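Side-chain contacts in putative cobalamin synthesis related protein (Corynebacterium diphtheriae, PDB 2NPN), which binds S-adenosylmethionine and probably acts as a tetrapyrrole methylase, a precorrin-6A synthase, in the biosynthesis of adenosylcobalamin: residues A[60-65]-A[92-97]; A[169-174]-A[193-198]; A[185-190]-A[243-248]. One frame throughout, in Å; residues are numbered along the deposited sequence. Where two conformers were deposited one is given.

Contact 1: residues A[60-65]-A[92-97]; sequences PIYAVT and ASTIRE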
loop_
_atom_site.group_PDB
_atom_site.type_symbol
_atom_site.label_atom_id
_atom_site.label_comp_id
_atom_site.label_asym_id
_atom_site.label_seq_id
_atom_site.Cartn_x
_atom_site.Cartn_y
_atom_site.Cartn_z
ATOM N N PRO A 60 14.154 -5.845 -15.787
ATOM C CA PRO A 60 13.644 -4.464 -15.727
ATOM C C PRO A 60 12.230 -4.376 -15.183
ATOM O O PRO A 60 11.439 -5.291 -15.375
ATOM C CB PRO A 60 13.658 -4.007 -17.195
ATOM C CG PRO A 60 13.629 -5.253 -17.989
ATOM C CD PRO A 60 14.358 -6.289 -17.175
ATOM N N ILE A 61 11.929 -3.276 -14.499
ATOM C CA ILE A 61 10.562 -3.016 -14.054
ATOM C C ILE A 61 9.882 -2.174 -15.114
ATOM O O ILE A 61 10.398 -1.077 -15.478
ATOM C CB ILE A 61 10.532 -2.248 -12.722
ATOM C CG1 ILE A 61 11.206 -3.058 -11.604
ATOM C CG2 ILE A 61 9.090 -1.870 -12.379
ATOM C CD1 ILE A 61 11.431 -2.236 -10.283
ATOM N N TYR A 62 8.760 -2.679 -15.619
ATOM C CA TYR A 62 7.852 -1.944 -16.527
ATOM C C TYR A 62 6.834 -1.172 -15.693
ATOM O O TYR A 62 5.848 -1.736 -15.223
ATOM C CB TYR A 62 7.164 -2.933 -17.479
ATOM C CG TYR A 62 6.275 -2.323 -18.548
ATOM C CD1 TYR A 62 6.828 -1.731 -19.680
ATOM C CD2 TYR A 62 4.883 -2.379 -18.436
ATOM C CE1 TYR A 62 6.017 -1.186 -20.682
ATOM C CE2 TYR A 62 4.058 -1.817 -19.420
ATOM C CZ TYR A 62 4.634 -1.230 -20.538
ATOM O OH TYR A 62 3.822 -0.697 -21.527
ATOM N N ALA A 63 7.103 0.119 -15.459
ATOM C CA ALA A 63 6.245 0.925 -14.600
ATOM C C ALA A 63 5.227 1.667 -15.461
ATOM O O ALA A 63 5.603 2.425 -16.360
ATOM C CB ALA A 63 7.065 1.906 -13.764
ATOM N N VAL A 64 3.948 1.399 -15.220
ATOM C CA VAL A 64 2.869 2.042 -15.956
ATOM C C VAL A 64 2.288 3.175 -15.132
ATOM O O VAL A 64 1.810 2.940 -14.006
ATOM C CB VAL A 64 1.759 1.042 -16.302
ATOM C CG1 VAL A 64 0.638 1.730 -17.107
ATOM C CG2 VAL A 64 2.338 -0.123 -17.063
ATOM N N THR A 65 2.321 4.385 -15.699
ATOM C CA THR A 65 1.849 5.597 -15.024
ATOM C C THR A 65 0.709 6.232 -15.835
ATOM O O THR A 65 0.576 5.993 -17.038
ATOM C CB THR A 65 3.009 6.626 -14.802
ATOM O OG1 THR A 65 4.255 5.926 -14.642
ATOM C CG2 THR A 65 2.748 7.472 -13.553
ATOM N N ALA A 92 -1.588 -6.117 -21.758
ATOM C CA ALA A 92 -1.705 -7.421 -22.395
ATOM C C ALA A 92 -0.627 -7.628 -23.432
ATOM O O ALA A 92 -0.028 -8.694 -23.481
ATOM C CB ALA A 92 -3.085 -7.611 -22.989
ATOM N N SER A 93 -0.370 -6.598 -24.235
ATOM C CA SER A 93 0.665 -6.667 -25.268
ATOM C C SER A 93 2.043 -6.855 -24.645
ATOM O O SER A 93 2.845 -7.659 -25.118
ATOM C CB SER A 93 0.654 -5.404 -26.130
ATOM O OG SER A 93 -0.619 -5.207 -26.710
ATOM N N THR A 94 2.304 -6.120 -23.564
ATOM C CA THR A 94 3.593 -6.179 -22.885
ATOM C C THR A 94 3.830 -7.580 -22.322
ATOM O O THR A 94 4.926 -8.142 -22.448
ATOM C CB THR A 94 3.704 -5.122 -21.783
ATOM O OG1 THR A 94 3.649 -3.815 -22.380
ATOM C CG2 THR A 94 5.025 -5.225 -21.058
ATOM N N ILE A 95 2.784 -8.144 -21.720
ATOM C CA ILE A 95 2.867 -9.485 -21.127
ATOM C C ILE A 95 3.163 -10.534 -22.198
ATOM O O ILE A 95 4.050 -11.373 -22.052
ATOM C CB ILE A 95 1.583 -9.814 -20.345
ATOM C CG1 ILE A 95 1.534 -8.935 -19.080
ATOM C CG2 ILE A 95 1.533 -11.302 -19.937
ATOM C CD1 ILE A 95 0.196 -8.994 -18.337
ATOM N N ARG A 96 2.432 -10.471 -23.296
ATOM C CA ARG A 96 2.624 -11.446 -24.375
ATOM C C ARG A 96 3.981 -11.308 -25.040
ATOM O O ARG A 96 4.542 -12.313 -25.501
ATOM C CB ARG A 96 1.494 -11.347 -25.393
ATOM C CG ARG A 96 0.119 -11.691 -24.837
ATOM C CD ARG A 96 -0.894 -11.695 -25.928
ATOM N NE ARG A 96 -2.189 -12.228 -25.505
ATOM C CZ ARG A 96 -3.331 -11.543 -25.448
ATOM N NH1 ARG A 96 -3.392 -10.256 -25.767
ATOM N NH2 ARG A 96 -4.433 -12.162 -25.075
ATOM N N GLU A 97 4.505 -10.085 -25.117
ATOM C CA GLU A 97 5.833 -9.843 -25.742
ATOM C C GLU A 97 6.953 -10.333 -24.847
ATOM O O GLU A 97 7.942 -10.862 -25.359
ATOM C CB GLU A 97 6.094 -8.357 -26.007
ATOM C CG GLU A 97 5.242 -7.774 -27.099
ATOM C CD GLU A 97 5.071 -6.248 -27.015
ATOM O OE1 GLU A 97 5.506 -5.608 -26.022
ATOM O OE2 GLU A 97 4.485 -5.676 -27.977
#
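Tyr62 of strand 61-64 faces Thr94 of helix 78-98 with their CA atoms 8.7 Å apart, the closest CA pair across the two segments and a spacing that leaves room for one layer of side chains between strand and helix. Between segments 60-65 and 92-97 a single pair fills it. The Tyr62 ring stands off the strand because its CG is anti to the backbone N (chi1 -176°), and it offers one broad face to the helix. Onto this face Thr94 sets its methyl group: CG2 lies 3.8 Å from the centroid of the Tyr62 ring and only 7° off the ring normal, a CH-pi contact over its middle. The other branch of Thr94 is displaced toward the phenol end, where OG1 comes within 3.3 Å of Tyr62 CZ and 3.2 Å of Tyr62 OH. Thr94 OG1 is hydrogen-bonded to Leu90 O one turn earlier, which probably helps to fix the rotamer that places CG2 over the ring. Leu90 and Arg98 of this helix also touch Tyr62, while Val64, two residues along the strand, meets Trp83 and Leu91.

This is a worked example of helix-on-sheet packing in an alpha/beta domain. Strand 61-64 is an outermost strand of the parallel five-stranded sheet and is hydrogen-bonded to strand 31-35, so the contact joins that sheet border to the helix leading into strand 104-109. Chemically, an aromatic face is matched to a methyl group and the threonine hydroxyl is served by its own helix; the clear interaction across the segments is a CH-pi contact, probably largely dispersive.

Contact 2: residues A[169-174]-A[193-198]; sequences RNLPET and QDVATE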
loop_
_atom_site.group_PDB
_atom_site.type_symbol
_atom_site.label_atom_id
_atom_site.label_comp_id
_atom_site.label_asym_id
_atom_site.label_seq_id
_atom_site.Cartn_x
_atom_site.Cartn_y
_atom_site.Cartn_z
ATOM N N ARG A 169 -11.456 10.024 4.737
ATOM C CA ARG A 169 -12.746 10.500 4.238
ATOM C C ARG A 169 -13.926 9.890 5.021
ATOM O O ARG A 169 -14.902 10.591 5.324
ATOM C CB ARG A 169 -12.841 10.191 2.739
ATOM C CG ARG A 169 -14.149 10.475 2.058
ATOM C CD ARG A 169 -14.056 10.092 0.573
ATOM N NE ARG A 169 -15.213 10.539 -0.216
ATOM C CZ ARG A 169 -15.220 11.513 -1.139
ATOM N NH1 ARG A 169 -14.121 12.209 -1.462
ATOM N NH2 ARG A 169 -16.351 11.801 -1.768
ATOM N N ASN A 170 -13.855 8.592 5.331
ATOM C CA ASN A 170 -14.941 7.908 6.043
ATOM C C ASN A 170 -14.961 8.216 7.561
ATOM O O ASN A 170 -15.967 7.958 8.220
ATOM C CB ASN A 170 -14.794 6.359 5.948
ATOM C CG ASN A 170 -14.996 5.798 4.547
ATOM O OD1 ASN A 170 -15.576 6.451 3.668
ATOM N ND2 ASN A 170 -14.531 4.548 4.345
ATOM N N LEU A 171 -13.845 8.706 8.105
ATOM C CA LEU A 171 -13.690 8.769 9.584
ATOM C C LEU A 171 -14.784 9.606 10.272
ATOM O O LEU A 171 -15.345 9.166 11.292
ATOM C CB LEU A 171 -12.282 9.264 10.002
ATOM C CG LEU A 171 -11.993 9.123 11.509
ATOM C CD1 LEU A 171 -12.150 7.665 12.039
ATOM C CD2 LEU A 171 -10.650 9.739 11.865
ATOM N N PRO A 172 -15.062 10.815 9.755
ATOM C CA PRO A 172 -16.136 11.595 10.388
ATOM C C PRO A 172 -17.505 10.925 10.431
ATOM O O PRO A 172 -18.287 11.254 11.334
ATOM C CB PRO A 172 -16.218 12.849 9.520
ATOM C CG PRO A 172 -14.900 13.002 8.895
ATOM C CD PRO A 172 -14.437 11.571 8.648
ATOM N N GLU A 173 -17.809 10.044 9.465
ATOM C CA GLU A 173 -19.075 9.316 9.412
ATOM C C GLU A 173 -19.049 7.970 10.150
ATOM O O GLU A 173 -20.065 7.277 10.225
ATOM C CB GLU A 173 -19.525 9.093 7.949
ATOM C CG GLU A 173 -19.794 10.362 7.146
ATOM C CD GLU A 173 -18.550 11.000 6.523
ATOM O OE1 GLU A 173 -17.437 10.441 6.659
ATOM O OE2 GLU A 173 -18.708 12.073 5.888
ATOM N N THR A 174 -17.901 7.614 10.725
ATOM C CA THR A 174 -17.736 6.352 11.422
ATOM C C THR A 174 -18.385 6.403 12.820
ATOM O O THR A 174 -18.279 7.412 13.511
ATOM C CB THR A 174 -16.236 6.017 11.533
ATOM O OG1 THR A 174 -15.682 6.014 10.202
ATOM C CG2 THR A 174 -15.985 4.640 12.228
ATOM N N GLN A 193 -8.273 15.242 14.380
ATOM C CA GLN A 193 -8.663 16.456 15.106
ATOM C C GLN A 193 -10.175 16.575 15.209
ATOM O O GLN A 193 -10.709 17.181 16.174
ATOM C CB GLN A 193 -8.044 17.669 14.404
ATOM C CG GLN A 193 -6.515 17.777 14.543
ATOM C CD GLN A 193 -6.072 18.121 15.966
ATOM O OE1 GLN A 193 -6.154 17.290 16.859
ATOM N NE2 GLN A 193 -5.628 19.376 16.187
ATOM N N ASP A 194 -10.882 16.006 14.237
ATOM C CA ASP A 194 -12.322 16.165 14.099
ATOM C C ASP A 194 -13.140 15.191 14.950
ATOM O O ASP A 194 -14.323 15.442 15.197
ATOM C CB ASP A 194 -12.703 15.995 12.621
ATOM C CG ASP A 194 -11.885 16.908 11.683
ATOM O OD1 ASP A 194 -11.693 18.100 12.004
ATOM O OD2 ASP A 194 -11.439 16.413 10.627
ATOM N N VAL A 195 -12.535 14.098 15.395
ATOM C CA VAL A 195 -13.294 13.048 16.072
ATOM C C VAL A 195 -12.841 12.746 17.501
ATOM O O VAL A 195 -13.466 11.962 18.197
ATOM C CB VAL A 195 -13.261 11.737 15.280
ATOM C CG1 VAL A 195 -13.881 11.970 13.901
ATOM C CG2 VAL A 195 -11.839 11.198 15.117
ATOM N N ALA A 196 -11.738 13.346 17.913
ATOM C CA ALA A 196 -11.195 13.071 19.254
ATOM C C ALA A 196 -12.071 13.575 20.389
ATOM O O ALA A 196 -12.745 14.601 20.289
ATOM C CB ALA A 196 -9.786 13.650 19.363
ATOM N N THR A 197 -12.066 12.798 21.472
ATOM C CA THR A 197 -12.525 13.211 22.790
ATOM C C THR A 197 -11.302 13.301 23.707
ATOM O O THR A 197 -10.174 12.991 23.285
ATOM C CB THR A 197 -13.499 12.189 23.443
ATOM O OG1 THR A 197 -12.751 11.065 23.945
ATOM C CG2 THR A 197 -14.583 11.728 22.459
ATOM N N GLU A 198 -11.542 13.637 24.976
ATOM C CA GLU A 198 -10.418 13.709 25.920
ATOM C C GLU A 198 -9.726 12.360 26.104
ATOM O O GLU A 198 -8.557 12.342 26.498
ATOM C CB GLU A 198 -10.813 14.321 27.283
ATOM C CG GLU A 198 -11.611 13.461 28.184
ATOM C CD GLU A 198 -11.912 14.085 29.589
ATOM O OE1 GLU A 198 -11.166 14.951 30.139
ATOM O OE2 GLU A 198 -12.967 13.720 30.146
#
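Leu171 and Val195 meet through their branched ends, Leu171 CD2 lying 3.8 Å from Val195 CG2, and the leucine CG is 4.2 Å from both methyls of the valine. Here a short 3-10 turn, residues 171-173, turns an apolar side chain inward from the loop between strands 164-167 and 181-185, and Val195 lies in a short, weakly bonded helical segment. With CG placed anti to the backbone N (chi1 -170°), Leu171 extends from the turn toward the valine. The two Val195 methyls flank Leu171 CG; CG2 is the branch directed at CD2, whereas CG1 lies back toward the turn, 4.2 Å from Pro172 CA. No hydrogen bond crosses between the segments, so the join is purely apolar.

Around this pair, the next shell belongs largely to strand 243-249. Leu171 rests on Tyr245 and Leu247, and Val195 also packs on Leu247; Arg179 touches both residues, and Ala191 adds to the surroundings of Leu171. The contact thus lays a loop and a short helical segment together beside the mixed sheet, away from the cofactor, with the Leu171 side chain about 12 Å from the bound S-adenosylmethionine.

Further out, hydrogen bonds fix the turn that presents the leucine. Thr174 N binds Leu171 O at 3.0 Å, and Asn170 is tied back to the preceding strand, its ND2 bonding to Thr166 OG1. Across the turn, Thr174 OG1 donates to Asn170 O over 2.8 Å, arriving from above the carbonyl plane, 54° out of it, with a C=O...donor angle of 116°.

Contact 3: residues A[185-190]-A[243-248]; sequences MLDGKT and DTYLLR. With SAM (S-adenosylmethionine), chain C.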
loop_
_atom_site.group_PDB
_atom_site.type_symbol
_atom_site.label_atom_id
_atom_site.label_comp_id
_atom_site.label_asym_id
_atom_site.label_seq_id
_atom_site.Cartn_x
_atom_site.Cartn_y
_atom_site.Cartn_z
HETATM N N MSE A 185 -6.289 5.081 7.207
HETATM C CA MSE A 185 -5.405 5.156 6.060
HETATM C C MSE A 185 -5.941 6.196 5.074
HETATM O O MSE A 185 -7.081 6.653 5.161
HETATM C CB MSE A 185 -5.296 3.770 5.377
HETATM C CG MSE A 185 -4.859 2.720 6.357
HETATM SE SE MSE A 185 -4.779 0.888 5.639
HETATM C CE MSE A 185 -3.113 1.069 4.708
ATOM N N LEU A 186 -5.109 6.548 4.089
ATOM C CA LEU A 186 -5.558 7.421 3.009
ATOM C C LEU A 186 -6.085 8.789 3.547
ATOM O O LEU A 186 -6.923 9.416 2.909
ATOM C CB LEU A 186 -6.607 6.739 2.151
ATOM C CG LEU A 186 -6.095 5.536 1.374
ATOM C CD1 LEU A 186 -7.257 4.787 0.735
ATOM C CD2 LEU A 186 -5.142 6.007 0.261
ATOM N N ASP A 187 -5.538 9.286 4.644
ATOM C CA ASP A 187 -5.980 10.586 5.173
ATOM C C ASP A 187 -5.063 11.665 4.630
ATOM O O ASP A 187 -3.905 11.735 5.021
ATOM C CB ASP A 187 -5.927 10.645 6.723
ATOM C CG ASP A 187 -6.519 11.933 7.299
ATOM O OD1 ASP A 187 -7.051 12.791 6.540
ATOM O OD2 ASP A 187 -6.472 12.057 8.537
ATOM N N GLY A 188 -5.585 12.463 3.714
ATOM C CA GLY A 188 -4.829 13.592 3.150
ATOM C C GLY A 188 -4.856 14.832 4.008
ATOM O O GLY A 188 -4.223 15.829 3.652
ATOM N N LYS A 189 -5.655 14.806 5.072
ATOM C CA LYS A 189 -5.878 15.948 5.916
ATOM C C LYS A 189 -5.461 15.473 7.301
ATOM O O LYS A 189 -4.462 14.719 7.428
ATOM C CB LYS A 189 -7.342 16.413 5.866
ATOM C CG LYS A 189 -7.853 16.764 4.471
ATOM C CD LYS A 189 -9.344 17.158 4.557
ATOM C CE LYS A 189 -9.917 17.673 3.246
ATOM N NZ LYS A 189 -11.387 17.902 3.312
ATOM N N THR A 190 -6.246 15.796 8.348
ATOM C CA THR A 190 -5.833 15.585 9.767
ATOM C C THR A 190 -7.094 15.181 10.556
ATOM O O THR A 190 -7.510 15.826 11.518
ATOM C CB THR A 190 -5.125 16.810 10.464
ATOM O OG1 THR A 190 -6.044 17.908 10.532
ATOM C CG2 THR A 190 -3.803 17.200 9.736
ATOM N N ASP A 243 0.845 8.637 5.766
ATOM C CA ASP A 243 0.747 8.324 7.178
ATOM C C ASP A 243 -0.331 7.267 7.412
ATOM O O ASP A 243 -1.294 7.138 6.620
ATOM C CB ASP A 243 0.516 9.553 8.089
ATOM C CG ASP A 243 -0.838 10.312 7.826
ATOM O OD1 ASP A 243 -1.437 10.148 6.736
ATOM O OD2 ASP A 243 -1.283 11.137 8.686
ATOM N N THR A 244 -0.203 6.576 8.545
ATOM C CA THR A 244 -1.235 5.635 8.999
ATOM C C THR A 244 -1.295 5.855 10.506
ATOM O O THR A 244 -0.268 6.143 11.148
ATOM C CB THR A 244 -0.831 4.152 8.675
ATOM O OG1 THR A 244 -0.652 3.960 7.259
ATOM C CG2 THR A 244 -1.904 3.124 9.123
ATOM N N TYR A 245 -2.485 5.750 11.083
ATOM C CA TYR A 245 -2.594 5.947 12.529
ATOM C C TYR A 245 -3.692 5.054 13.094
ATOM O O TYR A 245 -4.586 4.633 12.384
ATOM C CB TYR A 245 -2.761 7.410 12.892
ATOM C CG TYR A 245 -3.914 8.159 12.237
ATOM C CD1 TYR A 245 -5.125 8.351 12.913
ATOM C CD2 TYR A 245 -3.776 8.785 10.989
ATOM C CE1 TYR A 245 -6.195 9.073 12.338
ATOM C CE2 TYR A 245 -4.821 9.503 10.446
ATOM C CZ TYR A 245 -6.032 9.662 11.129
ATOM O OH TYR A 245 -7.056 10.449 10.565
ATOM N N LEU A 246 -3.609 4.828 14.405
ATOM C CA LEU A 246 -4.578 4.017 15.130
ATOM C C LEU A 246 -5.127 4.908 16.243
ATOM O O LEU A 246 -4.338 5.541 16.941
ATOM C CB LEU A 246 -3.932 2.757 15.726
ATOM C CG LEU A 246 -4.896 1.747 16.333
ATOM C CD1 LEU A 246 -4.262 0.293 16.220
ATOM C CD2 LEU A 246 -5.284 2.107 17.731
ATOM N N LEU A 247 -6.436 5.029 16.332
ATOM C CA LEU A 247 -7.135 5.775 17.404
ATOM C C LEU A 247 -7.795 4.749 18.288
ATOM O O LEU A 247 -8.400 3.785 17.838
ATOM C CB LEU A 247 -8.216 6.670 16.801
ATOM C CG LEU A 247 -7.750 7.778 15.846
ATOM C CD1 LEU A 247 -8.995 8.613 15.320
ATOM C CD2 LEU A 247 -6.743 8.644 16.458
ATOM N N ARG A 248 -7.653 4.960 19.578
ATOM C CA ARG A 248 -8.230 4.073 20.586
ATOM C C ARG A 248 -8.805 4.920 21.699
ATOM O O ARG A 248 -8.125 5.798 22.227
ATOM C CB ARG A 248 -7.189 3.104 21.120
ATOM C CG ARG A 248 -7.720 2.051 22.055
ATOM C CD ARG A 248 -6.711 0.940 22.319
ATOM N NE ARG A 248 -6.496 0.118 21.116
ATOM C CZ ARG A 248 -5.423 -0.632 20.838
ATOM N NH1 ARG A 248 -4.399 -0.746 21.701
ATOM N NH2 ARG A 248 -5.355 -1.281 19.695
HETATM N N SAM C . -1.586 -2.031 -0.000
HETATM C CA SAM C . -1.004 -1.054 0.970
HETATM C C SAM C . -0.712 -1.706 2.308
HETATM O O SAM C . -0.202 -1.012 3.228
HETATM O OXT SAM C . -0.938 -2.924 2.456
HETATM C CB SAM C . -1.936 0.160 1.137
HETATM C CG SAM C . -2.058 1.029 -0.115
HETATM S SD SAM C . -3.049 2.552 0.065
HETATM C CE SAM C . -2.963 3.062 -1.677
HETATM C "C5'" SAM C . -1.941 3.874 0.665
HETATM C "C4'" SAM C . -2.089 4.190 2.164
HETATM O "O4'" SAM C . -1.388 3.243 2.898
HETATM C "C3'" SAM C . -1.494 5.527 2.611
HETATM O "O3'" SAM C . -2.368 6.606 2.389
HETATM C "C2'" SAM C . -1.201 5.307 4.070
HETATM O "O2'" SAM C . -2.410 5.331 4.808
HETATM C "C1'" SAM C . -0.701 3.881 3.978
HETATM N N9 SAM C . 0.765 3.791 3.792
HETATM C C8 SAM C . 1.401 3.112 2.765
HETATM N N7 SAM C . 2.725 3.153 2.935
HETATM C C5 SAM C . 2.958 3.819 4.105
HETATM C C6 SAM C . 4.117 4.105 4.811
HETATM N N6 SAM C . 5.345 3.734 4.363
HETATM N N1 SAM C . 4.020 4.804 6.009
HETATM C C2 SAM C . 2.777 5.134 6.515
HETATM N N3 SAM C . 1.630 4.848 5.828
HETATM C C4 SAM C . 1.703 4.179 4.651
HETATM O O HOH W 1 -4.060 8.008 7.038
#
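The S-adenosylmethionine pocket takes part of its wall from this contact, where the loop following strand 181-185 meets strand 243-249. Met185 and Thr244 lie side by side, pointing the same way, Met185 CG 4.1 Å from Thr244 CG2. Backbone and side chain share the recognition: Leu186 N donates to SAM O2' at 3.0 Å and more weakly to O3', SAM O2' in turn donates to Asp243 O at 2.8 Å, and Thr244 OG1 donates to adenine N3 at 2.8 Å. A water bridges the segments, accepting from Asp187 N (3.1 Å) and donating to Asp243 O (2.9 Å).

Behind the pocket, Tyr245 OH donates to Asp187 OD2 over 2.7 Å, on the anti side but 33° out of the carboxylate plane; OD2 lies at the ring's edge, near its plane, and the carboxylate and ring planes are 50° apart. Ala191 N also bonds to OD2, while OD1 takes Lys189 N in an Asx turn. Lys231 ties Asp187 O to Asp243, forming a salt bridge with Asp243 OD2.

Three N-H and O-H donors thus grip the buried Asp187 carboxylate and would probably stabilise its negative charge, which probably helps to hold the loop backbone, with Leu186 N, in position for the ribose.

How the contacts relate
The three contacts show how chemistry follows place in the fold. Contact 3 is buried and largely polar, and borders the cofactor; contacts 1 and 2 are smaller, partly buried and mainly apolar. Contact 1 stands alone at the border of the parallel sheet, its centre 33 Å from that of contact 3 and on the other side of the chain's centre. Contacts 2 and 3 are neighbours, with centres 10 Å apart and segments that alternate along the chain. Contact 2 packs against strand 243-249, which carries the second segment of contact 3: Val195 CG2 lies 3.8 Å from Leu247 CD1, so one strand serves the cofactor at its start and apolar packing further along.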